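Local coordinates for 2-hydroxyisobutyryl-CoA synthetase (Aquincola tertiaricarbonis, PDB 6HDY), which is an enzyme of the AMP-binding (ANL) superfamily, with a large N-terminal portion followed by a smaller C-terminal domain, at residues A[478-481]-A[482-485]; A[225-228]-A[229-233]. All coordinates share one frame; numbering follows the deposited sequence.

Contact 1 of 2, residues A[478-481]-A[482-485]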
ATOM      1  N   ARG A 478     -35.928 -16.368  -1.609  1.00 51.17           N
ATOM      2  CA  ARG A 478     -37.011 -17.331  -1.486  1.00 53.77           C
ATOM      3  C   ARG A 478     -36.798 -18.254  -0.298  1.00 58.02           C
ATOM      4  O   ARG A 478     -37.725 -18.418   0.489  1.00 56.76           O
ATOM      5  CB  ARG A 478     -37.260 -18.082  -2.799  1.00 57.07           C
ATOM      6  CG  ARG A 478     -37.744 -17.131  -3.888  1.00 65.95           C
ATOM      7  CD  ARG A 478     -38.813 -17.728  -4.749  1.00 81.47           C
ATOM      8  NE  ARG A 478     -39.444 -16.712  -5.590  1.00 99.57           N
ATOM      9  CZ  ARG A 478     -39.529 -16.782  -6.913  1.00123.09           C
ATOM     10  NH1 ARG A 478     -39.023 -17.824  -7.564  1.00115.94           N
ATOM     11  NH2 ARG A 478     -40.130 -15.818  -7.598  1.00112.55           N
ATOM     12  N   ALA A 479     -35.550 -18.744  -0.096  1.00 55.40           N
ATOM     13  CA  ALA A 479     -35.189 -19.600   1.040  1.00 55.83           C
ATOM     14  C   ALA A 479     -35.433 -18.901   2.371  1.00 56.21           C
ATOM     15  O   ALA A 479     -35.984 -19.517   3.282  1.00 56.95           O
ATOM     16  CB  ALA A 479     -33.737 -20.033   0.941  1.00 56.90           C
ATOM     17  N   LEU A 480     -35.064 -17.606   2.464  1.00 50.46           N
ATOM     18  CA  LEU A 480     -35.237 -16.802   3.670  1.00 47.93           C
ATOM     19  C   LEU A 480     -36.717 -16.518   3.963  1.00 53.72           C
ATOM     20  O   LEU A 480     -37.148 -16.742   5.096  1.00 52.85           O
ATOM     21  CB  LEU A 480     -34.387 -15.522   3.642  1.00 44.63           C
ATOM     22  CG  LEU A 480     -34.414 -14.621   4.905  1.00 46.57           C
ATOM     23  CD1 LEU A 480     -34.059 -15.400   6.191  1.00 46.58           C
ATOM     24  CD2 LEU A 480     -33.498 -13.450   4.740  1.00 45.03           C
ATOM     25  N   ASN A 481     -37.487 -16.061   2.948  1.00 51.90           N
ATOM     26  CA  ASN A 481     -38.918 -15.772   3.080  1.00 53.34           C
ATOM     27  C   ASN A 481     -39.690 -17.005   3.573  1.00 58.75           C
ATOM     28  O   ASN A 481     -40.414 -16.911   4.563  1.00 57.96           O
ATOM     29  CB  ASN A 481     -39.503 -15.228   1.768  1.00 57.77           C
ATOM     30  CG  ASN A 481     -40.603 -14.208   1.975  1.00 85.70           C
ATOM     31  OD1 ASN A 481     -40.899 -13.769   3.100  1.00 79.85           O
ATOM     32  ND2 ASN A 481     -41.226 -13.791   0.888  1.00 79.19           N
ATOM     33  N   GLN A 482     -39.474 -18.167   2.910  1.00 57.06           N
ATOM     34  CA  GLN A 482     -40.038 -19.475   3.230  1.00 58.60           C
ATOM     35  C   GLN A 482     -39.657 -19.921   4.663  1.00 63.66           C
ATOM     36  O   GLN A 482     -40.504 -20.482   5.361  1.00 65.68           O
ATOM     37  CB  GLN A 482     -39.542 -20.507   2.213  1.00 61.97           C
ATOM     38  CG  GLN A 482     -40.232 -20.449   0.841  1.00 77.24           C
ATOM     39  CD  GLN A 482     -39.397 -21.040  -0.277  1.00 82.36           C
ATOM     40  OE1 GLN A 482     -38.532 -21.887  -0.064  1.00 68.59           O
ATOM     41  NE2 GLN A 482     -39.651 -20.612  -1.507  1.00 79.79           N
ATOM     42  N   GLN A 483     -38.390 -19.680   5.093  1.00 57.94           N
ATOM     43  CA  GLN A 483     -37.905 -20.015   6.435  1.00 57.75           C
ATOM     44  C   GLN A 483     -38.601 -19.109   7.480  1.00 61.38           C
ATOM     45  O   GLN A 483     -38.998 -19.599   8.539  1.00 60.61           O
ATOM     46  CB  GLN A 483     -36.369 -19.850   6.518  1.00 57.15           C
ATOM     47  CG  GLN A 483     -35.759 -20.250   7.875  1.00 73.05           C
ATOM     48  CD  GLN A 483     -34.435 -19.581   8.193  1.00 96.99           C
ATOM     49  OE1 GLN A 483     -34.041 -18.568   7.595  1.00 92.38           O
ATOM     50  NE2 GLN A 483     -33.734 -20.112   9.186  1.00 89.86           N
ATOM     51  N   LEU A 484     -38.739 -17.793   7.162  1.00 58.20           N
ATOM     52  CA  LEU A 484     -39.385 -16.757   7.974  1.00 57.87           C
ATOM     53  C   LEU A 484     -40.898 -16.928   8.029  1.00 64.92           C
ATOM     54  O   LEU A 484     -41.525 -16.420   8.956  1.00 65.82           O
ATOM     55  CB  LEU A 484     -39.046 -15.348   7.462  1.00 56.12           C
ATOM     56  CG  LEU A 484     -37.714 -14.737   7.910  1.00 58.54           C
ATOM     57  CD1 LEU A 484     -37.351 -13.555   7.037  1.00 57.02           C
ATOM     58  CD2 LEU A 484     -37.760 -14.289   9.371  1.00 60.24           C
ATOM     59  N   GLN A 485     -41.487 -17.626   7.042  1.00 62.78           N
ATOM     60  CA  GLN A 485     -42.915 -17.916   7.017  1.00 64.84           C
ATOM     61  C   GLN A 485     -43.185 -19.114   7.940  1.00 71.92           C
ATOM     62  O   GLN A 485     -44.236 -19.168   8.584  1.00 73.98           O
ATOM     63  CB  GLN A 485     -43.387 -18.216   5.588  1.00 67.77           C
ATOM     64  CG  GLN A 485     -43.692 -16.980   4.752  1.00 66.86           C
ATOM     65  CD  GLN A 485     -43.908 -17.340   3.300  1.00 75.67           C
ATOM     66  OE1 GLN A 485     -42.966 -17.582   2.548  1.00 66.53           O
ATOM     67  NE2 GLN A 485     -45.156 -17.411   2.875  1.00 71.75           N
TER
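Leu480 and Leu484 lie side by side, one turn apart, on the inner face of helix 474-486, the last helix of the modelled chain. The helix packs on the mixed sheet near the C-terminal end of the enzyme. CG of Leu480 comes within 3.8 Å of CD1 of Leu484, and both side chains point the same way, onto Leu414 of strand 413-419. Leu480 has its CG anti to the backbone N (chi1 -176°). This sets its branch beside the carbonyl carbon, on the path toward Leu484. Backbone bonds run under the pair. Leu484 N gives its hydrogen to Leu480 O at 2.8 Å, and Gln482 N does the same to Arg478 O at 3.0 Å, nearly straight at 169°. The bond from Gln485 N to Asn481 O is weak. At the margin of the packed face, Asn481 turns its OD1 to Lys451 NZ in a hydrogen bond, which ties the helix to strand 450-454.

The outer face is looser. Ala479 and three glutamines are exposed there. Gln482 is extended beyond CG and passes over Arg478 O, with its CD 3.2 Å from that oxygen. Its NE2 ends 3.7 Å from CB of Arg478. Gln483 lies at the edge of the packed face: its OE1 meets CD1 of Leu480 at 3.5 Å, the two side chains crossing at a slant.

Contact 2 of 2, residues A[225-228]-A[229-233]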
ATOM      1  N   ALA A 225     -13.604   2.059  10.320  1.00 34.04           N
ATOM      2  CA  ALA A 225     -13.568   2.717  11.625  1.00 35.43           C
ATOM      3  C   ALA A 225     -14.451   1.948  12.673  1.00 39.80           C
ATOM      4  O   ALA A 225     -13.994   1.688  13.783  1.00 39.58           O
ATOM      5  CB  ALA A 225     -14.042   4.144  11.479  1.00 36.21           C
ATOM      6  N   ILE A 226     -15.662   1.516  12.282  1.00 36.88           N
ATOM      7  CA  ILE A 226     -16.543   0.744  13.155  1.00 39.74           C
ATOM      8  C   ILE A 226     -15.884  -0.593  13.510  1.00 45.13           C
ATOM      9  O   ILE A 226     -15.825  -0.935  14.697  1.00 45.28           O
ATOM     10  CB  ILE A 226     -18.002   0.587  12.596  1.00 43.97           C
ATOM     11  CG1 ILE A 226     -18.784   1.912  12.729  1.00 45.15           C
ATOM     12  CG2 ILE A 226     -18.788  -0.535  13.329  1.00 44.49           C
ATOM     13  CD1 ILE A 226     -19.588   2.245  11.532  1.00 52.20           C
ATOM     14  N   HIS A 227     -15.372  -1.329  12.493  1.00 41.75           N
ATOM     15  CA  HIS A 227     -14.739  -2.634  12.705  1.00 43.36           C
ATOM     16  C   HIS A 227     -13.522  -2.551  13.623  1.00 47.81           C
ATOM     17  O   HIS A 227     -13.349  -3.400  14.504  1.00 48.63           O
ATOM     18  CB  HIS A 227     -14.415  -3.327  11.376  1.00 44.00           C
ATOM     19  CG  HIS A 227     -13.609  -4.588  11.520  1.00 48.49           C
ATOM     20  ND1 HIS A 227     -13.980  -5.590  12.405  1.00 52.39           N
ATOM     21  CD2 HIS A 227     -12.476  -4.970  10.877  1.00 49.91           C
ATOM     22  CE1 HIS A 227     -13.075  -6.546  12.267  1.00 52.17           C
ATOM     23  NE2 HIS A 227     -12.143  -6.218  11.371  1.00 50.99           N
ATOM     24  N   LEU A 228     -12.712  -1.500  13.438  1.00 43.42           N
ATOM     25  CA  LEU A 228     -11.515  -1.230  14.223  1.00 43.06           C
ATOM     26  C   LEU A 228     -11.810  -0.995  15.721  1.00 48.38           C
ATOM     27  O   LEU A 228     -11.008  -1.424  16.555  1.00 49.60           O
ATOM     28  CB  LEU A 228     -10.730  -0.063  13.586  1.00 41.59           C
ATOM     29  CG  LEU A 228      -9.239   0.006  13.854  1.00 45.66           C
ATOM     30  CD1 LEU A 228      -8.529  -1.254  13.371  1.00 45.93           C
ATOM     31  CD2 LEU A 228      -8.651   1.238  13.209  1.00 45.32           C
ATOM     32  N   ALA A 229     -12.972  -0.378  16.068  1.00 44.32           N
ATOM     33  CA  ALA A 229     -13.367  -0.158  17.480  1.00 44.73           C
ATOM     34  C   ALA A 229     -13.695  -1.493  18.177  1.00 50.46           C
ATOM     35  O   ALA A 229     -13.378  -1.671  19.360  1.00 50.00           O
ATOM     36  CB  ALA A 229     -14.548   0.796  17.570  1.00 45.21           C
ATOM     37  N   GLU A 230     -14.295  -2.449  17.419  1.00 48.70           N
ATOM     38  CA  GLU A 230     -14.628  -3.790  17.919  1.00 50.63           C
ATOM     39  C   GLU A 230     -13.328  -4.527  18.112  1.00 54.72           C
ATOM     40  O   GLU A 230     -13.170  -5.202  19.120  1.00 57.83           O
ATOM     41  CB  GLU A 230     -15.509  -4.577  16.945  1.00 52.44           C
ATOM     42  CG  GLU A 230     -16.869  -3.961  16.665  1.00 62.53           C
ATOM     43  CD  GLU A 230     -17.590  -4.576  15.482  1.00 73.36           C
ATOM     44  OE1 GLU A 230     -18.838  -4.496  15.450  1.00 64.58           O
ATOM     45  OE2 GLU A 230     -16.915  -5.140  14.588  1.00 62.39           O
ATOM     46  N   VAL A 231     -12.373  -4.363  17.175  1.00 48.18           N
ATOM     47  CA  VAL A 231     -11.051  -4.973  17.309  1.00 46.87           C
ATOM     48  C   VAL A 231     -10.305  -4.363  18.524  1.00 50.57           C
ATOM     49  O   VAL A 231      -9.738  -5.125  19.311  1.00 51.31           O
ATOM     50  CB  VAL A 231     -10.226  -4.946  15.995  1.00 46.84           C
ATOM     51  CG1 VAL A 231      -8.817  -5.485  16.212  1.00 45.42           C
ATOM     52  CG2 VAL A 231     -10.929  -5.749  14.906  1.00 46.55           C
ATOM     53  N   ALA A 232     -10.363  -3.012  18.706  1.00 44.91           N
ATOM     54  CA  ALA A 232      -9.725  -2.314  19.834  1.00 44.36           C
ATOM     55  C   ALA A 232     -10.266  -2.883  21.138  1.00 53.38           C
ATOM     56  O   ALA A 232      -9.485  -3.266  22.013  1.00 53.59           O
ATOM     57  CB  ALA A 232      -9.985  -0.812  19.764  1.00 43.70           C
ATOM     58  N   ARG A 233     -11.602  -3.014  21.234  1.00 53.03           N
ATOM     59  CA  ARG A 233     -12.234  -3.555  22.422  1.00 56.34           C
ATOM     60  C   ARG A 233     -11.891  -5.047  22.598  1.00 62.52           C
ATOM     61  O   ARG A 233     -11.423  -5.387  23.673  1.00 64.53           O
ATOM     62  CB  ARG A 233     -13.731  -3.242  22.445  1.00 59.27           C
ATOM     63  CG  ARG A 233     -13.987  -1.735  22.612  1.00 69.23           C
ATOM     64  CD  ARG A 233     -15.453  -1.388  22.762  1.00 81.06           C
ATOM     65  NE  ARG A 233     -16.206  -1.549  21.516  1.00 86.48           N
ATOM     66  CZ  ARG A 233     -16.478  -0.554  20.676  1.00101.17           C
ATOM     67  NH1 ARG A 233     -16.071   0.682  20.943  1.00 87.58           N
ATOM     68  NH2 ARG A 233     -17.164  -0.788  19.563  1.00 83.58           N
TER
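The backbone of 225-233 is continuous alpha helix, with Val231 N bonded to His227 O at 3.0 Å in the carbonyl plane and Ala232 N to Leu228 O at 2.8 Å, while the bond from Glu230 N to Ile226 O is long and weak. Helix 222-234 is the crossover of a beta-alpha-beta unit between the parallel strands 217-220 and 246-249.

The main side-chain contact is on His227. Its CG is anti to the backbone N (chi1 173°), which lays the ring beside the following turn. There CG2 of Val231 sits over one face in a CH-pi contact, 3.9 Å from the ring centroid and 28° off the normal. Glu230 comes to the same ring at its edge. Its carboxylate stands almost upright to the imidazole, with the planes 87° apart. The acid's main partner is Arg462, whose NE forms a salt bridge with OE2. This pairing probably keeps the carboxylate turned toward the loop that carries Arg462.

Other sides of the helix are buried in the fold. Leu228 packs on helix 202-213 and also touches Tyr268, while Ala225 and Ile226 meet helix 258-268. Tyr268 OH also hydrogen-bonds to Ala225 O. On the His227 ring, ND1 is buried without a hydrogen-bonding partner in the model, 3.7 Å from Glu230 OE2.

Contacts 1 and 2 are each a single run of helix, but they lie in different parts of the enzyme. Their centres are about 33 Å apart and their nearest atoms about 20 Å, so they do not touch. Contact 2 lies in the AMP-binding portion, and contact 1 on the terminal helix beside the mixed sheet. Contact 2 is buried, its centre about 21 Å from that of the chain, against about 35 Å for contact 1. The side chain of Ala225 is about 13 Å from the bound [[(2R,3S,4R,5R)-5-(6-aminopurin-9-yl)-3,4-bis(oxidanyl)oxolan-2-yl]methoxy-oxidanyl-phosphoryl] (3S)-3-oxidanylbutanoate, too far for direct touch. That of His227 is about 4 Å from a sulfate ion, probably from the crystallisation liquor.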